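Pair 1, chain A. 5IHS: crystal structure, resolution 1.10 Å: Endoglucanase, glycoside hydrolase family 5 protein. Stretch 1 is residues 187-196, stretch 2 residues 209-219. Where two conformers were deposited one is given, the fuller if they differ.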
# COMPACT_ATOMS: atom_id res chain seq x y z
N THR A 187 -8.79 -0.87 -17.53
CA THR A 187 -10.19 -0.52 -17.33
C THR A 187 -10.70 -0.86 -15.94
O THR A 187 -11.62 -0.18 -15.46
CB THR A 187 -11.07 -1.17 -18.40
OG1 THR A 187 -10.99 -2.59 -18.29
CG2 THR A 187 -10.60 -0.76 -19.77
N THR A 188 -10.15 -1.88 -15.26
CA THR A 188 -10.76 -2.32 -14.00
C THR A 188 -9.85 -2.48 -12.79
O THR A 188 -10.39 -2.63 -11.69
CB THR A 188 -11.52 -3.65 -14.17
OG1 THR A 188 -10.60 -4.69 -14.49
CG2 THR A 188 -12.58 -3.53 -15.25
N ASN A 189 -8.52 -2.45 -12.92
CA ASN A 189 -7.73 -2.66 -11.72
C ASN A 189 -7.98 -1.55 -10.71
O ASN A 189 -8.32 -0.41 -11.06
CB ASN A 189 -6.24 -2.78 -12.05
CG ASN A 189 -5.89 -4.13 -12.66
OD1 ASN A 189 -6.51 -5.17 -12.35
ND2 ASN A 189 -4.88 -4.14 -13.53
N ILE A 190 -7.83 -1.89 -9.43
CA ILE A 190 -8.17 -0.98 -8.35
C ILE A 190 -7.23 0.22 -8.32
O ILE A 190 -6.01 0.09 -8.49
CB ILE A 190 -8.18 -1.75 -7.02
CG1 ILE A 190 -9.35 -2.75 -7.01
CG2 ILE A 190 -8.26 -0.79 -5.82
CD1 ILE A 190 -9.42 -3.63 -5.81
N ILE A 191 -7.81 1.38 -8.04
CA ILE A 191 -7.07 2.61 -7.80
C ILE A 191 -7.43 3.10 -6.40
O ILE A 191 -8.61 3.24 -6.07
CB ILE A 191 -7.41 3.68 -8.86
CG1 ILE A 191 -7.12 3.16 -10.27
CG2 ILE A 191 -6.64 4.95 -8.57
CD1 ILE A 191 -7.70 4.04 -11.37
N VAL A 192 -6.40 3.35 -5.58
CA VAL A 192 -6.55 3.77 -4.19
C VAL A 192 -6.13 5.24 -4.10
O VAL A 192 -5.05 5.60 -4.58
CB VAL A 192 -5.70 2.92 -3.23
CG1 VAL A 192 -6.02 3.28 -1.79
CG2 VAL A 192 -5.88 1.41 -3.49
N VAL A 193 -6.98 6.06 -3.48
CA VAL A 193 -6.80 7.51 -3.43
C VAL A 193 -6.60 7.98 -1.99
O VAL A 193 -7.44 7.72 -1.12
CB VAL A 193 -8.01 8.23 -4.06
CG1 VAL A 193 -7.79 9.74 -4.03
CG2 VAL A 193 -8.27 7.74 -5.48
N GLY A 194 -5.50 8.73 -1.78
CA GLY A 194 -5.18 9.26 -0.47
C GLY A 194 -6.15 10.32 0.00
O GLY A 194 -6.92 10.89 -0.76
N THR A 195 -6.10 10.57 1.31
CA THR A 195 -7.05 11.45 1.98
C THR A 195 -6.30 12.49 2.83
O THR A 195 -5.09 12.40 3.07
CB THR A 195 -8.10 10.62 2.77
OG1 THR A 195 -7.47 9.80 3.76
CG2 THR A 195 -8.94 9.75 1.82
N ARG A 196 -7.04 13.53 3.25
CA ARG A 196 -6.41 14.64 3.94
C ARG A 196 -5.79 14.19 5.27
O ARG A 196 -6.22 13.22 5.90
CB ARG A 196 -7.43 15.77 4.16
CG ARG A 196 -6.84 17.08 4.69
CD ARG A 196 -7.80 18.23 4.60
NE ARG A 196 -8.89 18.17 5.55
CZ ARG A 196 -8.86 18.68 6.78
NH1 ARG A 196 -7.75 19.24 7.26
NH2 ARG A 196 -9.95 18.63 7.54
N PRO A 209 -17.48 11.14 -2.65
CA PRO A 209 -16.63 10.12 -3.26
C PRO A 209 -16.45 10.33 -4.75
O PRO A 209 -17.21 11.03 -5.43
CB PRO A 209 -17.40 8.82 -2.97
CG PRO A 209 -18.83 9.26 -2.88
CD PRO A 209 -18.76 10.57 -2.17
N ILE A 210 -15.40 9.69 -5.26
CA ILE A 210 -15.17 9.59 -6.69
C ILE A 210 -16.10 8.50 -7.21
O ILE A 210 -15.93 7.32 -6.90
CB ILE A 210 -13.71 9.27 -6.99
CG1 ILE A 210 -12.82 10.43 -6.52
CG2 ILE A 210 -13.51 9.03 -8.48
CD1 ILE A 210 -11.35 10.09 -6.43
N THR A 211 -17.10 8.90 -7.98
CA THR A 211 -18.18 8.01 -8.41
C THR A 211 -17.77 7.32 -9.71
O THR A 211 -18.32 7.54 -10.80
CB THR A 211 -19.49 8.79 -8.52
OG1 THR A 211 -19.27 9.99 -9.26
CG2 THR A 211 -19.99 9.18 -7.11
N ARG A 212 -16.75 6.47 -9.57
CA ARG A 212 -16.17 5.71 -10.67
C ARG A 212 -15.92 4.29 -10.17
O ARG A 212 -15.85 4.03 -8.97
CB ARG A 212 -14.86 6.36 -11.17
CG ARG A 212 -15.05 7.81 -11.61
CD ARG A 212 -13.76 8.45 -12.11
NE ARG A 212 -13.99 9.85 -12.48
CZ ARG A 212 -13.08 10.63 -13.04
NH1 ARG A 212 -11.87 10.17 -13.31
NH2 ARG A 212 -13.37 11.89 -13.33
N GLN A 213 -15.77 3.36 -11.12
CA GLN A 213 -15.62 1.96 -10.77
C GLN A 213 -14.28 1.66 -10.10
O GLN A 213 -13.24 2.17 -10.51
CB GLN A 213 -15.73 1.15 -12.07
CG GLN A 213 -15.71 -0.34 -11.90
CD GLN A 213 -17.00 -0.88 -11.30
OE1 GLN A 213 -18.09 -0.36 -11.57
NE2 GLN A 213 -16.88 -1.93 -10.48
N ASN A 214 -14.31 0.79 -9.08
CA ASN A 214 -13.11 0.17 -8.50
C ASN A 214 -12.13 1.20 -7.93
O ASN A 214 -10.91 1.09 -8.12
CB ASN A 214 -12.47 -0.79 -9.49
CG ASN A 214 -13.37 -1.94 -9.82
OD1 ASN A 214 -14.39 -2.15 -9.16
ND2 ASN A 214 -13.01 -2.70 -10.84
N ILE A 215 -12.67 2.15 -7.16
CA ILE A 215 -11.90 3.13 -6.40
C ILE A 215 -12.00 2.79 -4.92
O ILE A 215 -13.09 2.50 -4.40
CB ILE A 215 -12.40 4.57 -6.65
CG1 ILE A 215 -12.49 4.89 -8.14
CG2 ILE A 215 -11.52 5.59 -5.92
CD1 ILE A 215 -11.18 4.75 -8.91
N MET A 216 -10.86 2.84 -4.23
CA MET A 216 -10.78 2.72 -2.78
C MET A 216 -10.06 3.94 -2.23
O MET A 216 -9.45 4.72 -2.97
CB MET A 216 -10.05 1.44 -2.37
CG MET A 216 -10.65 0.18 -2.96
SD MET A 216 -9.79 -1.34 -2.51
CE MET A 216 -10.48 -1.66 -0.90
N TYR A 217 -10.10 4.09 -0.91
CA TYR A 217 -9.57 5.27 -0.23
C TYR A 217 -8.59 4.86 0.85
O TYR A 217 -8.81 3.89 1.58
CB TYR A 217 -10.72 6.14 0.32
CG TYR A 217 -11.68 6.50 -0.79
CD1 TYR A 217 -12.71 5.65 -1.13
CD2 TYR A 217 -11.52 7.66 -1.53
CE1 TYR A 217 -13.56 5.93 -2.18
CE2 TYR A 217 -12.38 7.96 -2.58
CZ TYR A 217 -13.39 7.09 -2.91
OH TYR A 217 -14.23 7.40 -3.95
N THR A 218 -7.50 5.62 0.95
CA THR A 218 -6.41 5.28 1.84
C THR A 218 -6.69 5.65 3.28
O THR A 218 -7.11 6.77 3.58
CB THR A 218 -5.16 6.04 1.40
OG1 THR A 218 -5.00 5.87 -0.00
CG2 THR A 218 -3.93 5.56 2.15
N LEU A 219 -6.34 4.72 4.19
CA LEU A 219 -6.23 4.98 5.61
C LEU A 219 -4.83 4.59 6.06
O LEU A 219 -4.39 3.46 5.82
CB LEU A 219 -7.26 4.15 6.39
CG LEU A 219 -7.22 4.28 7.91
CD1 LEU A 219 -7.62 5.68 8.32
CD2 LEU A 219 -8.12 3.24 8.55

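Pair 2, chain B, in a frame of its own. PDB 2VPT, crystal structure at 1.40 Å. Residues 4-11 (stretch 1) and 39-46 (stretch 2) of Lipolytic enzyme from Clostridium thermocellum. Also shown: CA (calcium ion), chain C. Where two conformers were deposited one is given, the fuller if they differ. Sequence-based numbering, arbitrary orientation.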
# COMPACT_ATOMS: atom_id res chain seq x y z
N LYS B 4 20.65 -15.02 15.75
CA LYS B 4 19.86 -15.56 14.61
C LYS B 4 18.94 -14.47 14.08
O LYS B 4 18.27 -13.79 14.86
CB LYS B 4 19.02 -16.76 15.06
CG LYS B 4 18.26 -17.43 13.92
CD LYS B 4 17.13 -18.32 14.39
CE LYS B 4 16.18 -18.64 13.24
NZ LYS B 4 15.13 -19.62 13.63
N THR B 5 18.92 -14.30 12.75
CA THR B 5 17.90 -13.46 12.11
C THR B 5 16.55 -14.16 12.24
O THR B 5 16.43 -15.34 11.93
CB THR B 5 18.19 -13.19 10.62
OG1 THR B 5 19.39 -12.40 10.50
CG2 THR B 5 17.04 -12.43 9.96
N ILE B 6 15.57 -13.40 12.72
CA ILE B 6 14.19 -13.87 12.90
C ILE B 6 13.33 -13.36 11.74
O ILE B 6 13.23 -12.15 11.54
CB ILE B 6 13.58 -13.33 14.23
CG1 ILE B 6 14.52 -13.55 15.42
CG2 ILE B 6 12.21 -13.97 14.50
CD1 ILE B 6 14.00 -13.00 16.70
N LYS B 7 12.72 -14.27 10.99
CA LYS B 7 11.78 -13.92 9.92
C LYS B 7 10.39 -13.80 10.53
O LYS B 7 9.87 -14.76 11.11
CB LYS B 7 11.76 -14.96 8.81
CG LYS B 7 13.04 -14.98 7.98
CD LYS B 7 12.98 -16.02 6.87
CE LYS B 7 14.16 -15.90 5.92
NZ LYS B 7 14.06 -16.82 4.74
N ILE B 8 9.80 -12.62 10.40
CA ILE B 8 8.49 -12.31 10.95
C ILE B 8 7.57 -11.92 9.81
O ILE B 8 7.90 -11.04 9.02
CB ILE B 8 8.53 -11.15 11.96
CG1 ILE B 8 9.50 -11.46 13.11
CG2 ILE B 8 7.12 -10.89 12.47
CD1 ILE B 8 9.69 -10.32 14.12
N MSE B 9 6.42 -12.59 9.70
CA MSE B 9 5.44 -12.26 8.67
C MSE B 9 4.26 -11.52 9.30
O MSE B 9 3.45 -12.13 10.01
CB MSE B 9 4.93 -13.52 7.99
CG MSE B 9 4.02 -13.19 6.81
SE MSE B 9 3.29 -14.75 5.97
CE MSE B 9 4.26 -14.95 5.33
N PRO B 10 4.15 -10.21 9.02
CA PRO B 10 2.95 -9.49 9.45
C PRO B 10 1.77 -9.80 8.53
O PRO B 10 1.84 -9.51 7.35
CB PRO B 10 3.36 -8.01 9.33
CG PRO B 10 4.83 -8.03 9.11
CD PRO B 10 5.12 -9.30 8.39
N VAL B 11 0.72 -10.40 9.08
CA VAL B 11 -0.45 -10.82 8.31
C VAL B 11 -1.65 -10.04 8.83
O VAL B 11 -1.93 -10.04 10.03
CB VAL B 11 -0.73 -12.33 8.47
CG1 VAL B 11 -1.99 -12.71 7.72
CG2 VAL B 11 0.43 -13.12 7.99
N GLY B 39 18.59 -5.06 19.79
CA GLY B 39 19.66 -5.95 19.39
C GLY B 39 19.28 -7.16 18.58
O GLY B 39 20.07 -8.08 18.37
N LEU B 40 18.04 -7.17 18.07
CA LEU B 40 17.57 -8.26 17.27
C LEU B 40 17.81 -7.98 15.80
O LEU B 40 17.78 -6.83 15.36
CB LEU B 40 16.07 -8.48 17.50
CG LEU B 40 15.71 -8.91 18.92
CD1 LEU B 40 14.19 -8.90 19.08
CD2 LEU B 40 16.28 -10.28 19.22
N SER B 41 18.06 -9.06 15.06
CA SER B 41 18.14 -9.04 13.60
C SER B 41 16.81 -9.53 13.03
O SER B 41 16.50 -10.71 13.11
CB SER B 41 19.26 -9.95 13.13
OG SER B 41 19.35 -9.93 11.73
N ILE B 42 16.03 -8.61 12.48
CA ILE B 42 14.66 -8.87 12.02
C ILE B 42 14.58 -8.80 10.51
O ILE B 42 15.08 -7.85 9.90
CB ILE B 42 13.67 -7.84 12.63
CG1 ILE B 42 13.71 -7.89 14.15
CG2 ILE B 42 12.25 -8.06 12.11
CD1 ILE B 42 13.41 -9.24 14.77
N ASP B 43 13.95 -9.80 9.92
CA ASP B 43 13.59 -9.80 8.51
C ASP B 43 12.06 -9.91 8.45
O ASP B 43 11.48 -10.96 8.71
CB ASP B 43 14.25 -10.99 7.80
CG ASP B 43 14.03 -11.00 6.31
OD1 ASP B 43 13.46 -10.03 5.74
OD2 ASP B 43 14.42 -12.01 5.68
N PHE B 44 11.39 -8.80 8.15
CA PHE B 44 9.97 -8.85 7.84
C PHE B 44 9.82 -9.53 6.50
O PHE B 44 10.52 -9.19 5.55
CB PHE B 44 9.34 -7.46 7.80
CG PHE B 44 9.01 -6.85 9.15
CD1 PHE B 44 8.43 -7.61 10.16
CD2 PHE B 44 9.19 -5.49 9.38
CE1 PHE B 44 8.10 -7.02 11.37
CE2 PHE B 44 8.84 -4.91 10.58
CZ PHE B 44 8.30 -5.67 11.58
N VAL B 45 8.93 -10.50 6.41
CA VAL B 45 8.70 -11.22 5.18
C VAL B 45 7.25 -11.17 4.72
O VAL B 45 6.32 -11.05 5.51
CB VAL B 45 9.20 -12.70 5.30
CG1 VAL B 45 10.70 -12.75 5.61
CG2 VAL B 45 8.40 -13.49 6.34
N GLY B 46 7.08 -11.32 3.41
CA GLY B 46 5.76 -11.24 2.78
C GLY B 46 5.91 -10.68 1.38
O GLY B 46 6.95 -10.09 1.05
CA CA C . 12.36 -8.43 4.43
O HOH W 1 18.26 -11.62 16.27
O HOH W 2 14.21 -7.47 3.41
O HOH W 3 12.32 -10.23 2.85

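Two neighbouring parallel strands can be joined by one hydrogen-bond ladder and still be packed by quite different side chains, as these two pairs illustrate. Fourteen central residues superpose with an RMSD of 0.7 Å, and the strands run in the same direction, their axes at 42° in pair 1 and 28° in pair 2. In each ladder one strand reaches across with alternate residues, whose N and O atoms bond to residues flanking the one opposite. In pair 1, A:Ile191 N donates to A:Asn214 O (3.1 Å) and A:Ile191 O accepts from A:Met216 N (2.9 Å); A:Val193 repeats the pattern, its N bonding to A:Met216 O and its O to A:Thr218 N, both at 2.9 Å. The matching residues of pair 2, B:Ile6 and B:Ile8, do the same: B:Ile6 N to B:Ser41 O, B:Asp43 N to B:Ile6 O, B:Ile8 N to B:Asp43 O and B:Val45 N to B:Ile8 O are all 2.9 Å.

The face carrying these bridging residues is the more alike in the two pairs. A:Ile191 matches B:Ile6, A:Val193 matches B:Ile8, and A:Ile215 matches B:Ile42, whose chi angles are both m in each protein. With this rotamer the end of the isoleucine comes nearer the partner strand: A:Ile215 CD1 lies 3.9 Å from A:Ile191 CB, and B:Ile42 CD1 lies 4.1 Å from B:Ile6 CB. Next along, an aromatic ring fills the position of A:Tyr217 and B:Phe44. The tyrosine also accepts a hydrogen bond within its own stretch, from A:Ile210 N to A:Tyr217 OH (2.9 Å), whereas the phenylalanine packs its CD1 3.8 Å from B:Pro10 CG.

The other face diverges. In pair 1 it is largely apolar: A:Ile190 CG2 touches A:Met216 SD at 3.7 Å, and A:Val192 CG2 lies 4.3 Å from A:Met216 CB. At the equivalent positions pair 2 has B:Thr5, B:Lys7 and B:Asp43. B:Thr5 CG2 still packs against B:Asp43 CB (3.8 Å), but the aspartate also turns to metal binding: B:Asp43 OD1 and B:Phe44 O hold the calcium ion at 2.4 and 2.3 Å.

At the A:Asn214 and B:Ser41 position, both side chains bond across, but to different targets. The longer amide reaches back to the main chain, A:Asn214 ND2 donating to A:Thr188 O (2.8 Å); the short serine pairs side chain with side chain, B:Ser41 OG lying 2.8 Å from B:Thr5 OG1 in a hydrogen bond. The backbone thus fixes the register, while each sequence furnishes its own packing.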